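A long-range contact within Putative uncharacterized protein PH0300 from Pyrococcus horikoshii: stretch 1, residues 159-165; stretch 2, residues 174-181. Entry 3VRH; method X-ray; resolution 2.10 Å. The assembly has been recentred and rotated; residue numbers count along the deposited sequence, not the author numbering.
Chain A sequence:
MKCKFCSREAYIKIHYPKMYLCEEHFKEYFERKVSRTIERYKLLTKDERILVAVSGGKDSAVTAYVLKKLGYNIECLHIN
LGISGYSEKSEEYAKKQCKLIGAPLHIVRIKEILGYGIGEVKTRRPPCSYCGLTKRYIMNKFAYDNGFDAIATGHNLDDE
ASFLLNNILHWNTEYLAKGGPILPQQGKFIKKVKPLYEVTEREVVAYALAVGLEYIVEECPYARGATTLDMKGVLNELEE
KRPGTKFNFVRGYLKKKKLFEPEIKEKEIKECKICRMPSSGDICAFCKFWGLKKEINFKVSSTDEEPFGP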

# COMPACT_ATOMS: atom_id res chain seq x y z
N ASP A 159 -7.09 -0.65 12.41
CA ASP A 159 -7.56 0.63 11.88
C ASP A 159 -6.44 1.44 11.25
O ASP A 159 -6.59 1.92 10.12
CB ASP A 159 -8.26 1.45 12.96
CG ASP A 159 -9.45 0.72 13.54
OD1 ASP A 159 -10.21 0.16 12.73
OD2 ASP A 159 -9.60 0.66 14.79
N GLU A 160 -5.34 1.62 11.98
CA GLU A 160 -4.20 2.37 11.45
C GLU A 160 -3.70 1.74 10.13
O GLU A 160 -3.46 2.44 9.16
CB GLU A 160 -3.06 2.45 12.47
CG GLU A 160 -1.83 3.28 12.00
CD GLU A 160 -2.04 4.81 12.10
OE1 GLU A 160 -3.21 5.25 12.09
OE2 GLU A 160 -1.04 5.56 12.21
N ALA A 161 -3.58 0.41 10.12
CA ALA A 161 -3.06 -0.31 8.96
C ALA A 161 -3.94 -0.11 7.72
O ALA A 161 -3.45 0.24 6.64
CB ALA A 161 -2.89 -1.80 9.28
N SER A 162 -5.25 -0.30 7.90
CA SER A 162 -6.22 -0.13 6.82
C SER A 162 -6.34 1.32 6.34
O SER A 162 -6.46 1.56 5.14
CB SER A 162 -7.59 -0.66 7.25
OG SER A 162 -8.15 0.17 8.24
N PHE A 163 -6.33 2.26 7.28
CA PHE A 163 -6.30 3.68 6.95
C PHE A 163 -5.05 3.98 6.15
O PHE A 163 -5.11 4.67 5.14
CB PHE A 163 -6.41 4.53 8.24
CG PHE A 163 -5.67 5.87 8.19
CD1 PHE A 163 -6.35 7.06 7.95
CD2 PHE A 163 -4.29 5.94 8.45
CE1 PHE A 163 -5.67 8.29 7.93
CE2 PHE A 163 -3.61 7.16 8.41
CZ PHE A 163 -4.30 8.33 8.15
N LEU A 164 -3.90 3.46 6.61
CA LEU A 164 -2.65 3.62 5.86
C LEU A 164 -2.72 3.06 4.43
O LEU A 164 -2.36 3.73 3.50
CB LEU A 164 -1.46 3.00 6.59
CG LEU A 164 -0.87 3.79 7.75
CD1 LEU A 164 0.26 3.01 8.42
CD2 LEU A 164 -0.37 5.15 7.27
N LEU A 165 -3.20 1.83 4.28
CA LEU A 165 -3.26 1.19 2.97
C LEU A 165 -4.20 1.95 2.04
O LEU A 165 -3.89 2.22 0.89
CB LEU A 165 -3.72 -0.26 3.11
CG LEU A 165 -3.83 -1.04 1.80
CD1 LEU A 165 -2.46 -1.06 1.10
CD2 LEU A 165 -4.35 -2.44 2.03
N GLU A 174 -1.48 14.12 2.24
CA GLU A 174 -1.82 15.02 3.34
C GLU A 174 -2.26 14.23 4.56
O GLU A 174 -1.69 14.39 5.64
CB GLU A 174 -2.88 16.03 2.93
CG GLU A 174 -2.28 17.27 2.26
CD GLU A 174 -3.23 18.45 2.21
OE1 GLU A 174 -4.35 18.35 2.79
OE2 GLU A 174 -2.86 19.48 1.60
N TYR A 175 -3.24 13.36 4.38
CA TYR A 175 -3.63 12.43 5.43
C TYR A 175 -2.44 11.64 5.96
O TYR A 175 -2.33 11.42 7.16
CB TYR A 175 -4.68 11.46 4.91
CG TYR A 175 -6.07 12.03 4.87
CD1 TYR A 175 -6.36 13.26 5.46
CD2 TYR A 175 -7.12 11.33 4.27
CE1 TYR A 175 -7.64 13.78 5.43
CE2 TYR A 175 -8.40 11.85 4.23
CZ TYR A 175 -8.65 13.07 4.81
OH TYR A 175 -9.93 13.57 4.77
N LEU A 176 -1.55 11.22 5.07
CA LEU A 176 -0.41 10.38 5.43
C LEU A 176 0.59 11.10 6.34
O LEU A 176 1.37 10.45 7.05
CB LEU A 176 0.32 9.88 4.18
CG LEU A 176 -0.40 8.82 3.33
CD1 LEU A 176 0.36 8.57 2.04
CD2 LEU A 176 -0.59 7.54 4.12
N ALA A 177 0.59 12.42 6.30
CA ALA A 177 1.49 13.18 7.15
C ALA A 177 0.99 13.17 8.59
O ALA A 177 1.76 13.35 9.53
CB ALA A 177 1.65 14.60 6.64
N LYS A 178 -0.31 12.93 8.75
CA LYS A 178 -0.98 13.14 10.03
C LYS A 178 -1.43 11.86 10.77
O LYS A 178 -2.38 11.88 11.54
CB LYS A 178 -2.16 14.10 9.84
CG LYS A 178 -1.74 15.57 9.80
CD LYS A 178 -2.85 16.50 9.28
CE LYS A 178 -2.84 16.62 7.75
NZ LYS A 178 -3.89 17.55 7.22
N GLY A 179 -0.72 10.75 10.54
CA GLY A 179 -1.04 9.50 11.21
C GLY A 179 -0.26 9.31 12.50
O GLY A 179 0.36 10.25 13.01
N GLY A 180 -0.28 8.09 13.02
CA GLY A 180 0.42 7.79 14.26
C GLY A 180 -0.49 7.95 15.46
O GLY A 180 -1.63 8.39 15.32
N PRO A 181 0.02 7.62 16.65
CA PRO A 181 -0.79 7.50 17.87
C PRO A 181 -1.12 8.83 18.54
O PRO A 181 -1.91 8.84 19.51
CB PRO A 181 0.09 6.66 18.80
CG PRO A 181 1.50 6.99 18.38
CD PRO A 181 1.45 7.33 16.89

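The polar part of this contact rests on one hydrogen bond. Gly180 N donates to Glu160 OE2 over 2.8 Å, with an N-H...O angle of 150°, close enough to linear for a sound bond. Glu160 can reach it because its CA-to-CB bond points toward the second stretch and its chi1 is t (-178°), after which chi2 turns to p (78°). A buried carboxylate needs polar partners, and OE2 also has a hydrogen bond elsewhere in the structure.

The apolar part lies further along the helix, where Leu164 and Leu176 meet through their methyl groups, CD2 of Leu164 to CD2 of Leu176 at 4.0 Å, a van der Waals distance. Both CB atoms point sideways, yet both side-chain ends come nearer, each with chi1 m and chi2 t. Both leucines are buried, as suits side chains with nothing to hydrogen-bond.

Phe163 contributes the largest covered area in the first stretch, 59 Å² of its surface. Its CB also points sideways, and a chi1 of 148°, between wells, accompanies a ring whose end approaches the other backbone. Phe163 CZ lies 3.8 Å from Tyr175 O, which sits at the ring edge near its plane, while Phe163 CE1 is 4.5 Å from Tyr175 CB. The tyrosine ring itself leads away, so its base makes the contact. The same carbonyl accepts a backbone hydrogen bond from Lys178 N, 3.0 Å from Tyr175 O.

The two glycines differ in how far the geometry explains them. At Gly179 an ideal CB would point toward the helix and sit 3.4 Å from Glu160 OE2 and 3.6 Å from Phe163 CE2, snug but without a clash, so the contact itself does not demand glycine there. At Gly180 the constraint is local: phi/psi of 92/176 would jam a CB against the preceding carbonyl oxygen. In total the two stretches bury 249 Å², both sides summed.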